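Local coordinates for protein oxidized polyvinyl alcohol hydrolase (Pseudomonas sp. VM15C, PDB 3WWC) that hydrolyses beta-diketones such as nonane-4,6-dione and cleaves oxidized polyvinyl alcohol in the second step of the breakdown of that polymer, at residues A[251-256]-A[296-301]; A[197-202]-A[247-252]; A[31-36]-A[161-166]; A[50-55]-A[94-99]. The protein carries 1 engineered substitution. All coordinates share one frame; numbering follows the deposited sequence.

In the fold
Contacts 1, 2 and 4 all belong to the nine-stranded sheet of an alpha/beta hydrolase fold, whereas contact 3 joins two loops at its surface. Contacts 1 and 2 share strand 247-253, each pairing it in parallel with a different neighbour, and their centres are 11 Å apart. Both are buried and lie near residues assigned by similarity to the charge relay system. Contact 4 is an antiparallel pair near the other end of the sheet, one strand in from its edge, its centre about 26 Å from that of contact 1. Contact 3 lies next to contact 4 and replaces backbone pairing with long polar side chains and a bridging water; a probable hydrogen bond from Gly36 N to Val52 O ties the two together.

Contact 1 (A[251-256]-A[296-301]); sequences TVWGGE and ACSSTH
Val252 and Cys297 lean against each other on one face of the central sheet of an alpha/beta hydrolase fold, while Trp253 and Ser298 meet on the other. Parallel strands 247-253 and 292-298 hold them in line. On the first face Val252 CG2 rests 4.0 Å from Cys297 CB, beneath Phe313 and Trp316 of helix 310-322. Small apolar groups suit this layer, and the sulfur of Cys297 continues outward as a disulfide to Cys344 in the adjoining edge strand.

On the opposite face the indole of Trp253 swings with CG anti to the backbone N (chi1 176°), which sends the ring along the strand direction. Ser298 OG approaches it edge-on, in the ring plane, at 3.9 Å from CE3. Against one indole face lies the turn that follows: Gly255 N sits 3.4 Å above the plane, over its centre. Glycine suits this place, since the backbone angles of Gly255 would jam a side chain against the preceding carbonyl.

Three nearly straight backbone bonds join the strands: Cys297 N to Thr251 O, Trp253 N to Cys297 O (3.0 Å) and Ser299 N to Trp253 O (2.9 Å). In the loops that follow, Asp258 accepts a bond from Gly254 N, and His303, just past segment 296-301, lines the butanoic acid pocket. His301 serves here as packing on Gly254: its CG lies between backbone N and carbonyl carbon (chi1 65°), which brings the imidazole back over the turn, with His301 CE1 3.5 Å from Gly254 CA.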
# COMPACT_ATOMS: atom_id res chain seq x y z
N THR A 251 -5.44 3.18 7.12
CA THR A 251 -4.86 1.86 7.42
C THR A 251 -5.97 0.92 7.85
O THR A 251 -6.79 1.30 8.70
CB THR A 251 -3.86 1.96 8.53
OG1 THR A 251 -2.81 2.88 8.16
CG2 THR A 251 -3.25 0.58 8.83
N VAL A 252 -6.02 -0.28 7.28
CA VAL A 252 -7.11 -1.23 7.62
C VAL A 252 -6.55 -2.51 8.24
O VAL A 252 -5.59 -3.12 7.69
CB VAL A 252 -7.87 -1.62 6.35
CG1 VAL A 252 -9.04 -2.57 6.70
CG2 VAL A 252 -8.41 -0.35 5.66
N TRP A 253 -7.13 -2.89 9.38
CA TRP A 253 -6.79 -4.13 10.09
C TRP A 253 -8.00 -5.05 9.97
O TRP A 253 -9.13 -4.61 10.18
CB TRP A 253 -6.53 -3.83 11.58
CG TRP A 253 -6.28 -5.05 12.39
CD1 TRP A 253 -5.26 -5.95 12.21
CD2 TRP A 253 -6.97 -5.47 13.59
NE1 TRP A 253 -5.26 -6.89 13.22
CE2 TRP A 253 -6.31 -6.61 14.07
CE3 TRP A 253 -8.08 -4.98 14.29
CZ2 TRP A 253 -6.72 -7.28 15.24
CZ3 TRP A 253 -8.48 -5.64 15.46
CH2 TRP A 253 -7.80 -6.78 15.91
N GLY A 254 -7.74 -6.33 9.66
CA GLY A 254 -8.80 -7.30 9.43
C GLY A 254 -9.24 -8.11 10.64
O GLY A 254 -9.95 -9.13 10.49
N GLY A 255 -8.86 -7.66 11.83
CA GLY A 255 -9.27 -8.35 13.04
C GLY A 255 -8.40 -9.47 13.53
O GLY A 255 -7.29 -9.68 13.06
N GLU A 256 -8.97 -10.24 14.47
CA GLU A 256 -8.26 -11.34 15.13
C GLU A 256 -7.57 -12.34 14.25
O GLU A 256 -6.51 -12.90 14.62
CB GLU A 256 -9.25 -12.07 16.08
CG GLU A 256 -9.72 -11.18 17.18
CD GLU A 256 -8.58 -10.82 18.13
OE1 GLU A 256 -7.75 -11.75 18.40
OE2 GLU A 256 -8.52 -9.66 18.63
N ALA A 296 -7.97 5.12 10.99
CA ALA A 296 -7.76 3.74 11.39
C ALA A 296 -9.08 3.00 11.23
O ALA A 296 -10.07 3.35 11.87
CB ALA A 296 -7.28 3.71 12.86
N CYS A 297 -9.11 1.99 10.38
CA CYS A 297 -10.29 1.20 10.13
C CYS A 297 -10.10 -0.25 10.54
O CYS A 297 -9.08 -0.84 10.22
CB CYS A 297 -10.62 1.16 8.63
SG CYS A 297 -11.44 2.64 8.00
N SER A 298 -11.11 -0.81 11.23
CA SER A 298 -11.07 -2.20 11.64
C SER A 298 -12.23 -2.96 11.05
O SER A 298 -13.36 -2.44 10.96
CB SER A 298 -11.18 -2.33 13.17
OG SER A 298 -10.11 -1.67 13.81
N SER A 299 -11.96 -4.18 10.61
CA SER A 299 -13.01 -5.06 10.13
C SER A 299 -12.76 -6.48 10.71
O SER A 299 -11.90 -6.66 11.57
CB SER A 299 -13.11 -5.11 8.61
OG SER A 299 -14.33 -5.80 8.24
N THR A 300 -13.48 -7.48 10.22
CA THR A 300 -13.34 -8.81 10.81
C THR A 300 -13.17 -9.87 9.79
O THR A 300 -13.41 -11.06 10.07
CB THR A 300 -14.63 -9.13 11.59
OG1 THR A 300 -15.75 -8.95 10.70
CG2 THR A 300 -14.79 -8.21 12.79
N HIS A 301 -12.76 -9.49 8.60
CA HIS A 301 -12.62 -10.43 7.51
C HIS A 301 -11.31 -11.20 7.42
O HIS A 301 -11.17 -12.07 6.55
CB HIS A 301 -12.79 -9.67 6.21
CG HIS A 301 -11.71 -8.67 5.98
ND1 HIS A 301 -11.59 -7.52 6.73
CD2 HIS A 301 -10.64 -8.68 5.15
CE1 HIS A 301 -10.49 -6.87 6.38
NE2 HIS A 301 -9.90 -7.56 5.43
O HOH W 1 -10.44 -11.53 11.70

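Contact 2 (A[197-202]-A[247-252]); sequences GLPISG and LIVMTV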
# COMPACT_ATOMS: atom_id res chain seq x y z
N GLY A 197 -2.99 7.10 0.66
CA GLY A 197 -3.01 5.70 0.31
C GLY A 197 -3.86 4.90 1.26
O GLY A 197 -4.35 5.37 2.31
N LEU A 198 -4.03 3.65 0.85
CA LEU A 198 -4.86 2.69 1.57
C LEU A 198 -4.10 1.38 1.84
O LEU A 198 -4.25 0.38 1.09
CB LEU A 198 -6.13 2.42 0.72
CG LEU A 198 -7.16 1.42 1.25
CD1 LEU A 198 -7.75 1.91 2.55
CD2 LEU A 198 -8.29 1.27 0.21
N PRO A 199 -3.23 1.37 2.87
CA PRO A 199 -2.47 0.14 3.19
C PRO A 199 -3.37 -0.81 4.00
O PRO A 199 -3.67 -0.54 5.15
CB PRO A 199 -1.27 0.66 4.00
CG PRO A 199 -1.82 1.99 4.64
CD PRO A 199 -2.72 2.57 3.60
N ILE A 200 -3.83 -1.88 3.35
CA ILE A 200 -4.71 -2.86 3.98
C ILE A 200 -3.88 -4.05 4.40
O ILE A 200 -3.26 -4.73 3.58
CB ILE A 200 -5.79 -3.34 2.98
CG1 ILE A 200 -6.55 -2.15 2.38
CG2 ILE A 200 -6.73 -4.29 3.71
CD1 ILE A 200 -7.64 -2.59 1.33
N SER A 201 -3.83 -4.25 5.72
CA SER A 201 -3.07 -5.38 6.30
C SER A 201 -1.67 -5.48 5.75
O SER A 201 -1.24 -6.55 5.29
CB SER A 201 -3.83 -6.64 6.04
OG SER A 201 -5.10 -6.55 6.62
N GLY A 202 -0.99 -4.35 5.81
CA GLY A 202 0.41 -4.30 5.37
C GLY A 202 1.34 -4.44 6.56
O GLY A 202 0.98 -4.16 7.72
N LEU A 247 -0.63 14.21 3.36
CA LEU A 247 -1.28 12.97 2.95
C LEU A 247 -2.54 12.71 3.72
O LEU A 247 -2.77 13.30 4.78
CB LEU A 247 -0.38 11.76 3.31
CG LEU A 247 1.01 11.68 2.68
CD1 LEU A 247 1.81 10.56 3.41
CD2 LEU A 247 0.93 11.38 1.18
N ILE A 248 -3.35 11.81 3.18
CA ILE A 248 -4.40 11.18 3.94
C ILE A 248 -4.10 9.67 3.83
O ILE A 248 -3.89 9.15 2.73
CB ILE A 248 -5.83 11.52 3.51
CG1 ILE A 248 -6.79 10.63 4.30
CG2 ILE A 248 -6.02 11.38 1.98
CD1 ILE A 248 -8.26 11.12 4.24
N VAL A 249 -4.00 8.99 4.96
CA VAL A 249 -3.69 7.57 4.96
C VAL A 249 -4.75 6.83 5.71
O VAL A 249 -5.11 7.20 6.85
CB VAL A 249 -2.33 7.29 5.63
CG1 VAL A 249 -1.99 5.80 5.58
CG2 VAL A 249 -1.22 8.12 4.91
N MET A 250 -5.28 5.79 5.10
CA MET A 250 -6.32 4.95 5.73
C MET A 250 -5.73 3.55 5.88
O MET A 250 -5.54 2.84 4.89
CB MET A 250 -7.56 4.90 4.84
CG MET A 250 -8.68 4.11 5.56
SD MET A 250 -10.20 4.01 4.52
CE MET A 250 -10.81 5.66 4.70
N THR A 251 -5.44 3.18 7.12
CA THR A 251 -4.86 1.86 7.42
C THR A 251 -5.97 0.92 7.85
O THR A 251 -6.79 1.30 8.70
CB THR A 251 -3.86 1.96 8.53
OG1 THR A 251 -2.81 2.88 8.16
CG2 THR A 251 -3.25 0.58 8.83
N VAL A 252 -6.02 -0.28 7.28
CA VAL A 252 -7.11 -1.23 7.62
C VAL A 252 -6.55 -2.51 8.24
O VAL A 252 -5.59 -3.12 7.69
CB VAL A 252 -7.87 -1.62 6.35
CG1 VAL A 252 -9.04 -2.57 6.70
CG2 VAL A 252 -8.41 -0.35 5.66
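Pro199 brings the one ring of this contact, a puckered pyrrolidine that turns its CD and CG atoms to strand 247-253. Pro199 CD lies 3.1 Å from Met250 O. It is also 3.9 Å from Val249 CG1, whose side chain crosses the ring at about a right angle, and CG rests against Thr251 OG1. That hydroxyl is bonded elsewhere, to His294. The ring also touches Thr183 and Asn184 of helix 178-189, so it fills the layer between sheet and helix; an alanine here would lack CG and CD and would probably leave a gap between that helix and the Val249 and Thr251 side chains.

The opposite face is aliphatic. Leu198 holds CG anti to its backbone N (chi1 179°), which lays CD1 alongside Met250, 3.8 Å from CB, and also against Val252 CG2. Ile200 and Val252 point the same way, CG2 of the former 3.9 Å from CB of the latter. Helix 310-322 closes over Met250 with Trp316, Ala317 and Thr320. Branched and flexible apolar chains thus pack the core of the alpha/beta hydrolase sheet.

Backbone bonds tie the parallel strands, among them Met250 N to Gly197 O and Ser201 N to Val252 O. Ser201 lies just past the strand, its side chain about 6 Å from that of the engineered Ala177, which stands at a position assigned by similarity to the charge relay system, and its OG is bonded to Asp258. Leu198 CA, 3.4 Å from Met250 O, offers it a weak C-H...O contact, so this carbonyl, with no N-H of Pro199 to meet, is approached by C-H groups from strand 196-200.

Contact 3 (A[31-36]-A[161-166]); sequences YEVKEG and GTKYKL
Val33, Glu35, Lys163 and Tyr164 form a surface contact between two irregular loops, one leading into edge strand 36-43 and the other leaving helix 148-160. No direct hydrogen bond crosses it; the work is done by chain-on-chain packing and one water. The bond from CA to CB of Val33 points toward the second loop, and CB lies 4.2 Å from Lys163 CD. The same side chain also touches Cys27 and Cys159, which are joined by a disulfide. A small branched residue fits beside that bridge.

Lys163 sets CG, anti to its backbone N (chi1 -172°), 3.9 Å above one face of the Tyr164 ring, offset toward the ring's border; the chain bends only farther out. There CD comes close to Val33 O (3.1 Å) and chi3 (147°) lies off a staggered value, so the tail's exact course is less sure. Both loops flank the edge of the alpha/beta hydrolase sheet, and the Tyr164 ring packs on Pro54, just past strand 46-53.

Tyr164 suits this surface: its ring reaches across to the first loop and its hydroxyl can bond the water there. OH comes 3.3 Å from Glu35 CB and shares a hydrogen bond with the water at 2.7 Å; the water lies in the ring plane and donates a long bond to Glu35 OE1 (3.3 Å). Lys163 NZ, at 6.9 Å from Glu35 OE1, makes no salt bridge with it. Lys34 NZ instead donates to Glu35 O (2.8 Å) and to Leu37 O, curling over the start of the strand.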
# COMPACT_ATOMS: atom_id res chain seq x y z
N TYR A 31 7.42 5.90 -25.67
CA TYR A 31 6.46 4.97 -25.08
C TYR A 31 5.04 5.39 -25.39
O TYR A 31 4.66 6.53 -25.16
CB TYR A 31 6.68 4.85 -23.54
CG TYR A 31 6.00 3.60 -22.96
CD1 TYR A 31 4.70 3.68 -22.44
CD2 TYR A 31 6.62 2.36 -23.04
CE1 TYR A 31 4.02 2.54 -22.00
CE2 TYR A 31 5.94 1.21 -22.63
CZ TYR A 31 4.66 1.32 -22.12
OH TYR A 31 3.99 0.16 -21.78
N GLU A 32 4.23 4.48 -25.88
CA GLU A 32 2.87 4.84 -26.24
C GLU A 32 1.91 4.21 -25.24
O GLU A 32 1.66 3.03 -25.31
CB GLU A 32 2.55 4.30 -27.63
CG GLU A 32 3.68 4.50 -28.62
CD GLU A 32 3.34 3.98 -30.01
OE1 GLU A 32 2.86 4.79 -30.84
OE2 GLU A 32 3.55 2.77 -30.27
N VAL A 33 1.40 5.00 -24.30
CA VAL A 33 0.46 4.51 -23.31
C VAL A 33 -0.87 4.16 -23.92
O VAL A 33 -1.33 4.81 -24.87
CB VAL A 33 0.20 5.55 -22.23
CG1 VAL A 33 -0.79 5.00 -21.19
CG2 VAL A 33 1.46 5.91 -21.61
N LYS A 34 -1.50 3.12 -23.39
CA LYS A 34 -2.77 2.71 -23.91
C LYS A 34 -3.74 2.29 -22.83
O LYS A 34 -3.34 2.07 -21.68
CB LYS A 34 -2.58 1.53 -24.89
CG LYS A 34 -1.86 0.35 -24.28
CD LYS A 34 -1.73 -0.88 -25.24
CE LYS A 34 -3.07 -1.65 -25.42
NZ LYS A 34 -3.57 -2.35 -24.19
N GLU A 35 -5.02 2.20 -23.19
CA GLU A 35 -6.01 1.72 -22.27
C GLU A 35 -5.71 0.24 -22.20
O GLU A 35 -5.29 -0.37 -23.18
CB GLU A 35 -7.41 1.93 -22.82
CG GLU A 35 -8.47 1.22 -22.05
CD GLU A 35 -9.89 1.58 -22.50
OE1 GLU A 35 -10.03 2.31 -23.50
OE2 GLU A 35 -10.86 1.12 -21.86
N GLY A 36 -5.91 -0.35 -21.03
CA GLY A 36 -5.67 -1.77 -20.88
C GLY A 36 -4.23 -2.10 -20.49
O GLY A 36 -3.58 -1.31 -19.81
N GLY A 161 -0.43 10.07 -17.30
CA GLY A 161 -0.97 11.44 -17.29
C GLY A 161 -0.71 12.21 -18.56
O GLY A 161 -1.22 13.31 -18.68
N THR A 162 0.11 11.68 -19.46
CA THR A 162 0.30 12.36 -20.75
C THR A 162 -0.84 11.95 -21.68
O THR A 162 -1.06 12.61 -22.70
CB THR A 162 1.68 12.02 -21.42
OG1 THR A 162 1.68 10.64 -21.82
CG2 THR A 162 2.85 12.35 -20.52
N LYS A 163 -1.57 10.88 -21.37
CA LYS A 163 -2.65 10.43 -22.24
C LYS A 163 -4.06 10.64 -21.68
O LYS A 163 -5.06 10.82 -22.43
CB LYS A 163 -2.49 8.93 -22.59
CG LYS A 163 -3.48 8.47 -23.66
CD LYS A 163 -3.38 6.99 -23.95
CE LYS A 163 -4.75 6.37 -24.33
NZ LYS A 163 -5.34 6.98 -25.55
N TYR A 164 -4.16 10.56 -20.36
CA TYR A 164 -5.44 10.76 -19.69
C TYR A 164 -5.24 11.91 -18.70
O TYR A 164 -4.14 12.08 -18.17
CB TYR A 164 -5.84 9.48 -18.97
CG TYR A 164 -6.11 8.33 -19.90
CD1 TYR A 164 -5.16 7.33 -20.09
CD2 TYR A 164 -7.30 8.27 -20.65
CE1 TYR A 164 -5.37 6.30 -21.00
CE2 TYR A 164 -7.52 7.23 -21.56
CZ TYR A 164 -6.54 6.26 -21.72
OH TYR A 164 -6.72 5.19 -22.58
N LYS A 165 -6.28 12.71 -18.46
CA LYS A 165 -6.21 13.86 -17.55
C LYS A 165 -6.30 13.36 -16.12
O LYS A 165 -7.31 12.79 -15.72
CB LYS A 165 -7.37 14.81 -17.80
CG LYS A 165 -7.30 15.42 -19.19
CD LYS A 165 -8.41 16.46 -19.33
CE LYS A 165 -8.41 17.03 -20.75
NZ LYS A 165 -9.65 17.81 -21.02
N LEU A 166 -5.22 13.55 -15.40
CA LEU A 166 -5.13 13.09 -14.02
C LEU A 166 -5.03 14.28 -13.07
O LEU A 166 -4.36 15.29 -13.36
CB LEU A 166 -3.89 12.21 -13.82
CG LEU A 166 -3.76 11.05 -14.81
CD1 LEU A 166 -2.55 10.19 -14.42
CD2 LEU A 166 -5.03 10.19 -14.82
O HOH W 2 -8.98 5.35 -24.08

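Contact 4 (A[50-55]-A[94-99]); sequences FIVYPA and GYTVIA
Ile51 pairs with Ala99 and Tyr53 with Val97 in hydrogen-bonded antiparallel positions, the strands running at 171° to each other, while Val52 and Ile98 form the non-hydrogen-bonded pair between. This is an antiparallel pairing near one end of the alpha/beta hydrolase sheet, where strand 46-53 meets strand 96-100. Each hydrogen-bonded pair makes two bonds: Ala99 N to Ile51 O (2.8 Å) with its return from Ile51 N to Ala99 O, and Tyr53 N to Val97 O (2.8 Å) with its return from Val97 N to Tyr53 O.

The face carrying Val52 and Ile98 turns to helix 148-160. Phe50 joins it there: Phe50 CD2 lies 4.1 Å from Ile98 CG2, the two side chains side by side and pointing the same way. Val52 CG2 meets the same ring at its edge, in plane. Met156 and Val160 of the helix pack on Phe50 and Ile98, so large apolar groups suit this side. On the other face Tyr53 CB packs beside Val97 CB at 4.0 Å, and the small Ala99 leaves room for Leu79 of helix 75-80, which also touches Ile51 and Tyr53.

Past the paired residues, Thr96 turns OG1 anti to its carbonyl carbon (chi1 -75°), and it accepts the N-H of Ala55. A valine in place of Thr96 would remove this acceptor and would probably leave the Ala55 N-H without its mate, freeing the chain after Pro54 to shift. Ala55 suits the spot by being small enough to sit against the backbone of Gly94 and Tyr95. The bond from Ala55 N to Thr96 OG1 measures 3.0 Å, and Ala55 CB lies 3.4 Å from the same oxygen.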
# COMPACT_ATOMS: atom_id res chain seq x y z
N PHE A 50 1.73 -2.63 -16.63
CA PHE A 50 0.66 -2.09 -15.80
C PHE A 50 -0.59 -1.98 -16.63
O PHE A 50 -0.53 -2.00 -17.88
CB PHE A 50 1.04 -0.71 -15.22
CG PHE A 50 1.40 0.35 -16.26
CD1 PHE A 50 2.73 0.47 -16.70
CD2 PHE A 50 0.43 1.20 -16.79
CE1 PHE A 50 3.08 1.45 -17.67
CE2 PHE A 50 0.76 2.17 -17.76
CZ PHE A 50 2.09 2.30 -18.19
N ILE A 51 -1.74 -1.90 -15.97
CA ILE A 51 -3.03 -1.88 -16.67
C ILE A 51 -3.75 -0.60 -16.34
O ILE A 51 -3.86 -0.20 -15.16
CB ILE A 51 -3.86 -3.10 -16.25
CG1 ILE A 51 -3.11 -4.39 -16.59
CG2 ILE A 51 -5.22 -3.13 -16.97
CD1 ILE A 51 -3.76 -5.70 -16.03
N VAL A 52 -4.35 0.01 -17.35
CA VAL A 52 -5.06 1.26 -17.16
C VAL A 52 -6.53 1.12 -17.46
O VAL A 52 -6.93 0.63 -18.54
CB VAL A 52 -4.51 2.38 -18.11
CG1 VAL A 52 -5.36 3.70 -17.95
CG2 VAL A 52 -3.04 2.64 -17.85
N TYR A 53 -7.37 1.55 -16.51
CA TYR A 53 -8.83 1.61 -16.75
C TYR A 53 -9.17 3.11 -16.58
O TYR A 53 -9.26 3.63 -15.44
CB TYR A 53 -9.61 0.76 -15.72
CG TYR A 53 -9.54 -0.76 -15.85
CD1 TYR A 53 -8.45 -1.49 -15.36
CD2 TYR A 53 -10.59 -1.48 -16.44
CE1 TYR A 53 -8.42 -2.89 -15.48
CE2 TYR A 53 -10.56 -2.86 -16.55
CZ TYR A 53 -9.47 -3.56 -16.07
OH TYR A 53 -9.46 -4.96 -16.17
N PRO A 54 -9.41 3.85 -17.68
CA PRO A 54 -9.72 5.28 -17.56
C PRO A 54 -11.05 5.53 -16.86
O PRO A 54 -12.01 4.77 -16.98
CB PRO A 54 -9.73 5.79 -19.00
CG PRO A 54 -9.00 4.72 -19.78
CD PRO A 54 -9.29 3.42 -19.09
N ALA A 55 -11.09 6.63 -16.11
CA ALA A 55 -12.28 6.99 -15.36
C ALA A 55 -13.49 7.17 -16.22
O ALA A 55 -13.37 7.79 -17.29
CB ALA A 55 -12.03 8.30 -14.59
N GLY A 94 -15.51 6.75 -11.27
CA GLY A 94 -14.85 8.02 -11.61
C GLY A 94 -13.38 8.16 -11.26
O GLY A 94 -12.90 9.26 -11.08
N TYR A 95 -12.66 7.04 -11.18
CA TYR A 95 -11.24 7.08 -10.91
C TYR A 95 -10.51 6.45 -12.06
O TYR A 95 -11.01 5.48 -12.63
CB TYR A 95 -10.85 6.26 -9.64
CG TYR A 95 -11.38 6.85 -8.36
CD1 TYR A 95 -12.73 6.74 -8.04
CD2 TYR A 95 -10.56 7.59 -7.54
CE1 TYR A 95 -13.26 7.39 -6.91
CE2 TYR A 95 -11.07 8.23 -6.40
CZ TYR A 95 -12.42 8.12 -6.11
OH TYR A 95 -12.87 8.80 -5.02
N THR A 96 -9.37 7.01 -12.41
CA THR A 96 -8.55 6.36 -13.42
C THR A 96 -7.67 5.37 -12.62
O THR A 96 -6.90 5.74 -11.72
CB THR A 96 -7.74 7.35 -14.22
OG1 THR A 96 -8.66 7.99 -15.13
CG2 THR A 96 -6.70 6.65 -15.06
N VAL A 97 -7.87 4.10 -12.92
CA VAL A 97 -7.19 3.00 -12.21
C VAL A 97 -5.94 2.62 -12.99
O VAL A 97 -6.00 2.35 -14.19
CB VAL A 97 -8.15 1.80 -12.09
CG1 VAL A 97 -7.44 0.64 -11.36
CG2 VAL A 97 -9.39 2.22 -11.28
N ILE A 98 -4.78 2.64 -12.32
CA ILE A 98 -3.49 2.36 -12.96
C ILE A 98 -2.86 1.33 -12.05
O ILE A 98 -2.36 1.65 -10.96
CB ILE A 98 -2.65 3.64 -13.03
CG1 ILE A 98 -3.44 4.78 -13.71
CG2 ILE A 98 -1.37 3.32 -13.81
CD1 ILE A 98 -2.66 6.10 -13.64
N ALA A 99 -2.88 0.05 -12.50
CA ALA A 99 -2.50 -1.09 -11.66
C ALA A 99 -1.22 -1.71 -12.10
O ALA A 99 -1.14 -2.28 -13.20
CB ALA A 99 -3.63 -2.14 -11.77